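Local coordinates for Rbstp0775 protein (Geobacillus stearothermophilus, PDB 1RZ3) that is of unknown function but probably acts as an ATP-dependent kinase of the phosphoribulokinase/uridine kinase family, with a P-loop nucleotide-binding fold, at residues V86-H91 and L103-Y108; R95-S100 and I128-V133; F56-H61 and H91-Q96. All coordinates share one frame; numbering follows the deposited sequence.

Interaction 1: residues V86-H91 and L103-Y108; sequences VEWLTH and LTLPFY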
loop_
_atom_site.group_PDB
_atom_site.type_symbol
_atom_site.label_atom_id
_atom_site.label_comp_id
_atom_site.label_asym_id
_atom_site.label_seq_id
_atom_site.Cartn_x
_atom_site.Cartn_y
_atom_site.Cartn_z
ATOM N N VAL A 86 -6.937 -7.369 -8.044
ATOM C CA VAL A 86 -5.606 -7.873 -7.739
ATOM C C VAL A 86 -4.773 -8.285 -8.947
ATOM O O VAL A 86 -3.610 -7.904 -9.057
ATOM C CB VAL A 86 -5.697 -9.059 -6.754
ATOM C CG1 VAL A 86 -4.311 -9.585 -6.431
ATOM C CG2 VAL A 86 -6.408 -8.611 -5.484
ATOM N N GLU A 87 -5.369 -9.050 -9.852
ATOM C CA GLU A 87 -4.659 -9.515 -11.041
ATOM C C GLU A 87 -4.279 -8.386 -12.001
ATOM O O GLU A 87 -3.170 -8.366 -12.533
ATOM C CB GLU A 87 -5.516 -10.560 -11.759
ATOM C CG GLU A 87 -4.964 -11.058 -13.073
ATOM C CD GLU A 87 -5.904 -12.069 -13.714
ATOM O OE1 GLU A 87 -7.133 -11.837 -13.689
ATOM O OE2 GLU A 87 -5.419 -13.084 -14.241
ATOM N N TRP A 88 -5.194 -7.448 -12.229
ATOM C CA TRP A 88 -4.900 -6.334 -13.127
ATOM C C TRP A 88 -3.761 -5.500 -12.534
ATOM O O TRP A 88 -2.827 -5.112 -13.246
ATOM C CB TRP A 88 -6.140 -5.450 -13.321
ATOM C CG TRP A 88 -5.969 -4.404 -14.392
ATOM C CD1 TRP A 88 -6.202 -4.552 -15.730
ATOM C CD2 TRP A 88 -5.477 -3.068 -14.218
ATOM N NE1 TRP A 88 -5.886 -3.394 -16.401
ATOM C CE2 TRP A 88 -5.437 -2.466 -15.497
ATOM C CE3 TRP A 88 -5.061 -2.321 -13.106
ATOM C CZ2 TRP A 88 -5.000 -1.153 -15.695
ATOM C CZ3 TRP A 88 -4.625 -1.014 -13.304
ATOM C CH2 TRP A 88 -4.599 -0.444 -14.591
ATOM N N LEU A 89 -3.830 -5.236 -11.230
ATOM C CA LEU A 89 -2.793 -4.445 -10.566
ATOM C C LEU A 89 -1.452 -5.161 -10.586
ATOM O O LEU A 89 -0.401 -4.525 -10.702
ATOM C CB LEU A 89 -3.207 -4.126 -9.129
ATOM C CG LEU A 89 -4.336 -3.089 -9.078
ATOM C CD1 LEU A 89 -4.953 -3.066 -7.695
ATOM C CD2 LEU A 89 -3.787 -1.712 -9.472
ATOM N N THR A 90 -1.478 -6.486 -10.480
ATOM C CA THR A 90 -0.233 -7.244 -10.522
ATOM C C THR A 90 0.407 -7.029 -11.895
ATOM O O THR A 90 1.603 -6.769 -12.006
ATOM C CB THR A 90 -0.474 -8.759 -10.341
ATOM O OG1 THR A 90 -1.096 -9.004 -9.075
ATOM C CG2 THR A 90 0.851 -9.512 -10.406
ATOM N N HIS A 91 -0.409 -7.141 -12.938
ATOM C CA HIS A 91 0.061 -6.979 -14.316
ATOM C C HIS A 91 0.446 -5.551 -14.692
ATOM O O HIS A 91 1.502 -5.319 -15.282
ATOM C CB HIS A 91 -1.020 -7.436 -15.303
ATOM C CG HIS A 91 -1.162 -8.921 -15.424
ATOM N ND1 HIS A 91 -1.239 -9.759 -14.331
ATOM C CD2 HIS A 91 -1.295 -9.714 -16.516
ATOM C CE1 HIS A 91 -1.414 -11.002 -14.744
ATOM N NE2 HIS A 91 -1.451 -11.003 -16.065
ATOM N N LEU A 103 3.652 4.943 -15.858
ATOM C CA LEU A 103 2.447 4.131 -15.765
ATOM C C LEU A 103 1.221 5.022 -15.849
ATOM O O LEU A 103 1.175 6.089 -15.234
ATOM C CB LEU A 103 2.404 3.376 -14.433
ATOM C CG LEU A 103 3.546 2.416 -14.109
ATOM C CD1 LEU A 103 3.339 1.842 -12.722
ATOM C CD2 LEU A 103 3.597 1.308 -15.148
ATOM N N THR A 104 0.233 4.581 -16.620
ATOM C CA THR A 104 -1.020 5.307 -16.748
ATOM C C THR A 104 -2.048 4.381 -16.107
ATOM O O THR A 104 -2.286 3.269 -16.579
ATOM C CB THR A 104 -1.367 5.574 -18.216
ATOM O OG1 THR A 104 -0.373 6.441 -18.781
ATOM C CG2 THR A 104 -2.729 6.244 -18.326
ATOM N N LEU A 105 -2.634 4.841 -15.012
ATOM C CA LEU A 105 -3.585 4.036 -14.265
ATOM C C LEU A 105 -4.884 4.773 -13.989
ATOM O O LEU A 105 -4.929 6.008 -13.993
ATOM C CB LEU A 105 -2.973 3.646 -12.918
ATOM C CG LEU A 105 -1.568 3.043 -12.882
ATOM C CD1 LEU A 105 -0.995 3.165 -11.480
ATOM C CD2 LEU A 105 -1.618 1.593 -13.321
ATOM N N PRO A 106 -5.965 4.017 -13.750
ATOM C CA PRO A 106 -7.254 4.641 -13.456
ATOM C C PRO A 106 -7.227 5.025 -11.980
ATOM O O PRO A 106 -6.994 4.179 -11.115
ATOM C CB PRO A 106 -8.254 3.527 -13.759
ATOM C CG PRO A 106 -7.493 2.291 -13.378
ATOM C CD PRO A 106 -6.116 2.564 -13.961
ATOM N N PHE A 107 -7.417 6.306 -11.694
ATOM C CA PHE A 107 -7.421 6.777 -10.318
ATOM C C PHE A 107 -8.862 6.966 -9.864
ATOM O O PHE A 107 -9.637 7.666 -10.513
ATOM C CB PHE A 107 -6.632 8.083 -10.208
ATOM C CG PHE A 107 -5.141 7.878 -10.111
ATOM C CD1 PHE A 107 -4.500 7.928 -8.878
ATOM C CD2 PHE A 107 -4.385 7.609 -11.247
ATOM C CE1 PHE A 107 -3.122 7.715 -8.771
ATOM C CE2 PHE A 107 -3.009 7.393 -11.155
ATOM C CZ PHE A 107 -2.376 7.447 -9.909
ATOM N N TYR A 108 -9.215 6.332 -8.752
ATOM C CA TYR A 108 -10.573 6.399 -8.229
ATOM C C TYR A 108 -10.911 7.661 -7.440
ATOM O O TYR A 108 -10.174 8.068 -6.540
ATOM C CB TYR A 108 -10.846 5.184 -7.345
ATOM C CG TYR A 108 -12.275 5.083 -6.872
ATOM C CD1 TYR A 108 -13.311 4.859 -7.777
ATOM C CD2 TYR A 108 -12.591 5.190 -5.518
ATOM C CE1 TYR A 108 -14.627 4.737 -7.347
ATOM C CE2 TYR A 108 -13.910 5.073 -5.073
ATOM C CZ TYR A 108 -14.920 4.845 -5.996
ATOM O OH TYR A 108 -16.221 4.707 -5.574
#

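Interaction 2: residues R95-S100 and I128-V133; sequences RQLKAS and IMIEGV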
loop_
_atom_site.group_PDB
_atom_site.type_symbol
_atom_site.label_atom_id
_atom_site.label_comp_id
_atom_site.label_asym_id
_atom_site.label_seq_id
_atom_site.Cartn_x
_atom_site.Cartn_y
_atom_site.Cartn_z
ATOM N N ARG A 95 4.263 -5.629 -11.372
ATOM C CA ARG A 95 5.273 -6.226 -12.256
ATOM C C ARG A 95 6.074 -5.164 -13.006
ATOM O O ARG A 95 7.178 -5.430 -13.483
ATOM C CB ARG A 95 4.617 -7.147 -13.294
ATOM C CG ARG A 95 4.083 -8.460 -12.762
ATOM C CD ARG A 95 3.561 -9.331 -13.905
ATOM N NE ARG A 95 3.014 -10.599 -13.426
ATOM C CZ ARG A 95 2.472 -11.527 -14.212
ATOM N NH1 ARG A 95 2.407 -11.335 -15.524
ATOM N NH2 ARG A 95 1.991 -12.646 -13.685
ATOM N N GLN A 96 5.511 -3.966 -13.108
ATOM C CA GLN A 96 6.144 -2.866 -13.837
ATOM C C GLN A 96 7.028 -1.929 -13.010
ATOM O O GLN A 96 7.747 -1.100 -13.569
ATOM C CB GLN A 96 5.059 -2.019 -14.509
ATOM C CG GLN A 96 4.068 -2.812 -15.336
ATOM C CD GLN A 96 4.724 -3.501 -16.507
ATOM O OE1 GLN A 96 5.361 -2.855 -17.340
ATOM N NE2 GLN A 96 4.577 -4.819 -16.581
ATOM N N LEU A 97 6.977 -2.049 -11.689
ATOM C CA LEU A 97 7.749 -1.154 -10.826
ATOM C C LEU A 97 9.255 -1.098 -11.066
ATOM O O LEU A 97 9.863 -0.030 -10.978
ATOM C CB LEU A 97 7.487 -1.491 -9.357
ATOM C CG LEU A 97 6.031 -1.348 -8.898
ATOM C CD1 LEU A 97 5.925 -1.737 -7.435
ATOM C CD2 LEU A 97 5.549 0.074 -9.110
ATOM N N LYS A 98 9.862 -2.236 -11.377
ATOM C CA LYS A 98 11.302 -2.266 -11.578
ATOM C C LYS A 98 11.857 -1.658 -12.859
ATOM O O LYS A 98 12.942 -1.072 -12.835
ATOM C CB LYS A 98 11.821 -3.703 -11.455
ATOM C CG LYS A 98 12.138 -4.134 -10.033
ATOM C CD LYS A 98 13.293 -3.317 -9.464
ATOM C CE LYS A 98 13.726 -3.830 -8.102
ATOM N NZ LYS A 98 12.635 -3.773 -7.105
ATOM N N ALA A 99 11.138 -1.767 -13.969
ATOM C CA ALA A 99 11.691 -1.248 -15.216
ATOM C C ALA A 99 10.880 -0.264 -16.048
ATOM O O ALA A 99 11.444 0.392 -16.920
ATOM C CB ALA A 99 12.118 -2.420 -16.100
ATOM N N SER A 100 9.578 -0.149 -15.807
ATOM C CA SER A 100 8.770 0.770 -16.606
ATOM C C SER A 100 9.144 2.235 -16.418
ATOM O O SER A 100 9.495 2.667 -15.321
ATOM C CB SER A 100 7.281 0.580 -16.308
ATOM O OG SER A 100 6.818 -0.652 -16.841
ATOM N N ILE A 128 10.564 3.498 -4.906
ATOM C CA ILE A 128 9.141 3.561 -5.186
ATOM C C ILE A 128 8.490 3.165 -3.872
ATOM O O ILE A 128 8.806 2.112 -3.313
ATOM C CB ILE A 128 8.711 2.536 -6.266
ATOM C CG1 ILE A 128 9.515 2.753 -7.554
ATOM C CG2 ILE A 128 7.201 2.653 -6.518
ATOM C CD1 ILE A 128 9.423 4.150 -8.105
HETATM N N MSE A 129 7.596 4.003 -3.365
HETATM C CA MSE A 129 6.934 3.693 -2.107
HETATM C C MSE A 129 5.445 3.473 -2.312
HETATM O O MSE A 129 4.757 4.304 -2.903
HETATM C CB MSE A 129 7.152 4.813 -1.096
HETATM C CG MSE A 129 6.652 4.458 0.287
HETATM SE SE MSE A 129 6.930 5.903 1.502
HETATM C CE MSE A 129 8.844 5.753 1.719
ATOM N N ILE A 130 4.959 2.341 -1.819
ATOM C CA ILE A 130 3.557 1.973 -1.945
ATOM C C ILE A 130 2.957 1.752 -0.560
ATOM O O ILE A 130 3.504 0.993 0.242
ATOM C CB ILE A 130 3.418 0.673 -2.773
ATOM C CG1 ILE A 130 4.084 0.869 -4.141
ATOM C CG2 ILE A 130 1.949 0.294 -2.925
ATOM C CD1 ILE A 130 4.136 -0.376 -4.992
ATOM N N GLU A 131 1.844 2.426 -0.273
ATOM C CA GLU A 131 1.182 2.266 1.015
ATOM C C GLU A 131 -0.265 1.851 0.797
ATOM O O GLU A 131 -0.916 2.317 -0.137
ATOM C CB GLU A 131 1.239 3.572 1.826
ATOM C CG GLU A 131 0.499 4.760 1.218
ATOM C CD GLU A 131 -0.954 4.858 1.664
ATOM O OE1 GLU A 131 -1.420 3.973 2.415
ATOM O OE2 GLU A 131 -1.630 5.830 1.259
ATOM N N GLY A 132 -0.757 0.962 1.654
ATOM C CA GLY A 132 -2.133 0.512 1.531
ATOM C C GLY A 132 -2.425 -0.674 2.418
ATOM O O GLY A 132 -1.538 -1.180 3.103
ATOM N N VAL A 133 -3.674 -1.121 2.420
ATOM C CA VAL A 133 -4.048 -2.272 3.225
ATOM C C VAL A 133 -3.861 -3.546 2.404
ATOM O O VAL A 133 -3.941 -3.518 1.171
ATOM C CB VAL A 133 -5.523 -2.173 3.689
ATOM C CG1 VAL A 133 -6.445 -2.128 2.490
ATOM C CG2 VAL A 133 -5.866 -3.345 4.587
#

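Interaction 3: residues F56-H61 and H91-Q96; sequences FHMDDH and HQLFRQ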
loop_
_atom_site.group_PDB
_atom_site.type_symbol
_atom_site.label_atom_id
_atom_site.label_comp_id
_atom_site.label_asym_id
_atom_site.label_seq_id
_atom_site.Cartn_x
_atom_site.Cartn_y
_atom_site.Cartn_z
ATOM N N PHE A 56 2.819 5.711 -4.327
ATOM C CA PHE A 56 1.528 5.191 -4.782
ATOM C C PHE A 56 0.686 4.944 -3.537
ATOM O O PHE A 56 1.214 4.540 -2.499
ATOM C CB PHE A 56 1.701 3.868 -5.541
ATOM C CG PHE A 56 2.257 4.028 -6.925
ATOM C CD1 PHE A 56 1.424 4.347 -7.990
ATOM C CD2 PHE A 56 3.619 3.875 -7.161
ATOM C CE1 PHE A 56 1.940 4.510 -9.280
ATOM C CE2 PHE A 56 4.145 4.036 -8.442
ATOM C CZ PHE A 56 3.305 4.353 -9.502
ATOM N N HIS A 57 -0.618 5.190 -3.643
ATOM C CA HIS A 57 -1.542 4.998 -2.529
ATOM C C HIS A 57 -2.598 4.021 -3.038
ATOM O O HIS A 57 -3.387 4.365 -3.914
ATOM C CB HIS A 57 -2.190 6.335 -2.157
ATOM C CG HIS A 57 -1.208 7.392 -1.754
ATOM N ND1 HIS A 57 -0.683 7.474 -0.481
ATOM C CD2 HIS A 57 -0.644 8.402 -2.458
ATOM C CE1 HIS A 57 0.160 8.490 -0.420
ATOM N NE2 HIS A 57 0.202 9.069 -1.606
HETATM N N MSE A 58 -2.624 2.811 -2.487
HETATM C CA MSE A 58 -3.561 1.802 -2.976
HETATM C C MSE A 58 -5.041 2.149 -2.935
HETATM O O MSE A 58 -5.816 1.598 -3.718
HETATM C CB MSE A 58 -3.323 0.463 -2.278
HETATM C CG MSE A 58 -1.936 -0.125 -2.535
HETATM SE SE MSE A 58 -1.389 -0.124 -4.395
HETATM C CE MSE A 58 -2.704 -1.360 -5.088
ATOM N N ASP A 59 -5.451 3.047 -2.044
ATOM C CA ASP A 59 -6.865 3.426 -2.002
ATOM C C ASP A 59 -7.258 4.181 -3.272
ATOM O O ASP A 59 -8.444 4.334 -3.564
ATOM C CB ASP A 59 -7.175 4.286 -0.776
ATOM C CG ASP A 59 -7.117 3.496 0.516
ATOM O OD1 ASP A 59 -7.586 2.336 0.524
ATOM O OD2 ASP A 59 -6.613 4.036 1.525
ATOM N N ASP A 60 -6.264 4.658 -4.019
ATOM C CA ASP A 60 -6.525 5.365 -5.275
ATOM C C ASP A 60 -6.900 4.358 -6.358
ATOM O O ASP A 60 -7.513 4.715 -7.368
ATOM C CB ASP A 60 -5.272 6.091 -5.802
ATOM C CG ASP A 60 -4.895 7.318 -4.994
ATOM O OD1 ASP A 60 -5.791 7.966 -4.422
ATOM O OD2 ASP A 60 -3.688 7.647 -4.959
ATOM N N HIS A 61 -6.540 3.096 -6.153
ATOM C CA HIS A 61 -6.766 2.107 -7.198
ATOM C C HIS A 61 -7.788 1.009 -6.957
ATOM O O HIS A 61 -7.583 -0.141 -7.355
ATOM C CB HIS A 61 -5.415 1.501 -7.574
ATOM C CG HIS A 61 -4.354 2.530 -7.810
ATOM N ND1 HIS A 61 -4.420 3.438 -8.845
ATOM C CD2 HIS A 61 -3.240 2.842 -7.107
ATOM C CE1 HIS A 61 -3.393 4.267 -8.767
ATOM N NE2 HIS A 61 -2.662 3.928 -7.721
ATOM N N HIS A 91 -0.409 -7.141 -12.938
ATOM C CA HIS A 91 0.061 -6.979 -14.316
ATOM C C HIS A 91 0.446 -5.551 -14.692
ATOM O O HIS A 91 1.502 -5.319 -15.282
ATOM C CB HIS A 91 -1.020 -7.436 -15.303
ATOM C CG HIS A 91 -1.162 -8.921 -15.424
ATOM N ND1 HIS A 91 -1.239 -9.759 -14.331
ATOM C CD2 HIS A 91 -1.295 -9.714 -16.516
ATOM C CE1 HIS A 91 -1.414 -11.002 -14.744
ATOM N NE2 HIS A 91 -1.451 -11.003 -16.065
ATOM N N GLN A 92 -0.413 -4.599 -14.349
ATOM C CA GLN A 92 -0.190 -3.210 -14.731
ATOM C C GLN A 92 0.565 -2.306 -13.771
ATOM O O GLN A 92 0.975 -1.207 -14.153
ATOM C CB GLN A 92 -1.532 -2.566 -15.087
ATOM C CG GLN A 92 -2.279 -3.298 -16.198
ATOM C CD GLN A 92 -1.411 -3.553 -17.413
ATOM O OE1 GLN A 92 -0.626 -2.695 -17.819
ATOM N NE2 GLN A 92 -1.552 -4.736 -18.009
ATOM N N LEU A 93 0.745 -2.744 -12.531
ATOM C CA LEU A 93 1.467 -1.927 -11.568
ATOM C C LEU A 93 2.685 -2.625 -10.963
ATOM O O LEU A 93 3.828 -2.272 -11.256
ATOM C CB LEU A 93 0.526 -1.470 -10.441
ATOM C CG LEU A 93 1.138 -0.647 -9.296
ATOM C CD1 LEU A 93 1.770 0.615 -9.842
ATOM C CD2 LEU A 93 0.051 -0.295 -8.286
ATOM N N PHE A 94 2.440 -3.624 -10.127
ATOM C CA PHE A 94 3.525 -4.315 -9.444
ATOM C C PHE A 94 4.627 -4.907 -10.316
ATOM O O PHE A 94 5.805 -4.688 -10.035
ATOM C CB PHE A 94 2.937 -5.365 -8.496
ATOM C CG PHE A 94 2.157 -4.755 -7.360
ATOM C CD1 PHE A 94 2.818 -4.160 -6.287
ATOM C CD2 PHE A 94 0.769 -4.704 -7.402
ATOM C CE1 PHE A 94 2.103 -3.520 -5.274
ATOM C CE2 PHE A 94 0.044 -4.067 -6.396
ATOM C CZ PHE A 94 0.714 -3.473 -5.329
ATOM N N ARG A 95 4.263 -5.629 -11.372
ATOM C CA ARG A 95 5.273 -6.226 -12.256
ATOM C C ARG A 95 6.074 -5.164 -13.006
ATOM O O ARG A 95 7.178 -5.430 -13.483
ATOM C CB ARG A 95 4.617 -7.147 -13.294
ATOM C CG ARG A 95 4.083 -8.460 -12.762
ATOM C CD ARG A 95 3.561 -9.331 -13.905
ATOM N NE ARG A 95 3.014 -10.599 -13.426
ATOM C CZ ARG A 95 2.472 -11.527 -14.212
ATOM N NH1 ARG A 95 2.407 -11.335 -15.524
ATOM N NH2 ARG A 95 1.991 -12.646 -13.685
ATOM N N GLN A 96 5.511 -3.966 -13.108
ATOM C CA GLN A 96 6.144 -2.866 -13.837
ATOM C C GLN A 96 7.028 -1.929 -13.010
ATOM O O GLN A 96 7.747 -1.100 -13.569
ATOM C CB GLN A 96 5.059 -2.019 -14.509
ATOM C CG GLN A 96 4.068 -2.812 -15.336
ATOM C CD GLN A 96 4.724 -3.501 -16.507
ATOM O OE1 GLN A 96 5.361 -2.855 -17.340
ATOM N NE2 GLN A 96 4.577 -4.819 -16.581
#

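Interaction 1: residues V86-H91 and L103-Y108
Trp-88 reaches Pro-106 and Leu-105 with the far end of its indole. The CH2 atom of Trp-88 lies 3.4 Å from CD of Pro-106, and the neighbouring CZ3 of Trp-88 is 3.9 Å from that same Pro-106 CD. The two side chains meet from opposite directions, and the proline presents the ring carbon next to its nitrogen. Leu-105 slants in beside them, its CD2 3.8 Å from Trp-88 CH2. Both carbons approach the indole obliquely. Trp-88 CG stands anti to the backbone N (chi1 -171°), a setting that sends the long ring off the helix and across to the strand. On the helix's own side, Leu-89 CD2 lies at the indole edge, in its plane. The contact joins helix 86-94 to strand 102-109, the first arm of a two-stranded antiparallel hairpin completed by strand 114-121. In uridine-cytidine kinases a hairpin of this kind contributes to the nucleoside pocket, and this one may do likewise. With an alanine in place of Trp-88, the contacts with Pro-106 CD and Leu-105 CD2 would be gone, which would probably open a gap between helix and hairpin at the partly exposed end of their interface. Behind the tryptophan, Asp-85 OD1 accepts a bond from Trp-88 N at the start of the helix. In the first turn, Val-86 O takes two donors from Thr-90, one turn further along, on opposite faces of its carbonyl plane: Thr-90 N at 2.9 Å from Val-86 O, and OG1 at 2.7 Å, which sits 37° out of that plane. On the hairpin, Pro-106 also touches His-115 of the partner arm, while Leu-105 continues inward to Leu-93 and Phe-56.

Interaction 2: residues R95-S100 and I128-V133
Glu-131 OE2 is gripped by two groups, His-57 ND1 and Thr-36 OG1, on one face of the strand whose other face carries Ile-128 and Ile-130 against Leu-97. Leu-97 works as a forked apolar wedge. Its CD1 meets Ile-130 CD1 tip to tip at 3.3 Å, tighter than usual van der Waals contact, while Leu-97 CD2 rests 4.0 Å from Ile-128 CG2, the side chains slanting past one another. In Ile-128, CG2 stands anti to the backbone N, which puts this methyl beside the leucine; in Ile-130, CG1 is anti to the carbonyl carbon and the extended chi2 (174°) carries CD1 out to it. The loop bearing Leu-97 is tied down by polar bonds: Arg-22 bonds Leu-97 O through NH1 and Ser-100 O through NH2, and Lys-98 NZ makes a salt bridge with Asp-145. Ser-100 N closes a turn onto Gln-96 O at 3.0 Å. Leu-97 covers a face of strand 127-132, which runs between strands 23-29 and 53-57 in the parallel sheet, with the 2-3-1-4-5 order of this P-loop kinase fold.

Interaction 3: residues F56-H61 and H91-Q96
In the elaborated beta-alpha-beta crossover that leads from strand 53-57 to its parallel neighbour 127-132, helix 86-94 lies against the sheet, and this contact packs its end onto the first strand and the 3-10 turn that follows. Leu-93 is the residue at the centre of the contact. Its CG is anti to the backbone N (chi1 177°), which directs the two methyls between Phe-56 and Met-58. Leu-93 CD1 sits over one face of the Phe-56 ring, 4.1 Å from the centroid and 15° off the normal: a CH-pi contact shifted toward the rim, with Phe-56 CE1 its nearest ring atom at 3.9 Å. The other methyl, Leu-93 CD2, meets SE of Met-58, a selenomethionine, tip to tip at 4.2 Å. The Met-58 chain is bent at both chi2 and chi3, curling its end toward Phe-94. There Met-58 CE lies 4.0 Å from Phe-94 CZ, and Met-58 SE is 5.3 Å from the Phe-94 centroid, 64° off the normal, an oblique Met-aromatic contact. Leu-93 CD2 also lies above a face of the Phe-94 ring, and Trp-140 stacks with that ring, so the phenyl is held among apolar groups. The turn carrying Met-58 is closed by Asp-60 N bonding His-57 O at 2.9 Å, and Met-58 O accepts from Trp-84 NE1. The helix passes through a wider pi-type turn at 91-94. Near that turn, on the solvent side, Arg-95 lays its guanidinium against the His-91 imidazole, Arg-95 NH1 standing 3.9 Å above the ring plane and over its centre.

How the interactions relate
Interactions 2 and 3 are fully buried and apolar, and both press one connecting region, helix 86-94 and the loop after it, onto adjacent strands of the parallel sheet. Interaction 1 takes the same helix in the other direction, out to the hairpin, and is only partly buried. Aliphatic tips do the work in interaction 2, rings and a selenium in interaction 3, and an indole against proline in interaction 1. The layers meet directly: Leu-103 CD1 lies 3.5 Å from Leu-93 CD1, and Ile-130 CD1 is 3.8 Å from Phe-94 CE1. A probable backbone hydrogen bond, Tyr-108 N to Asp-60 O at 2.7 Å, also ties the hairpin to the turn after strand 53-57.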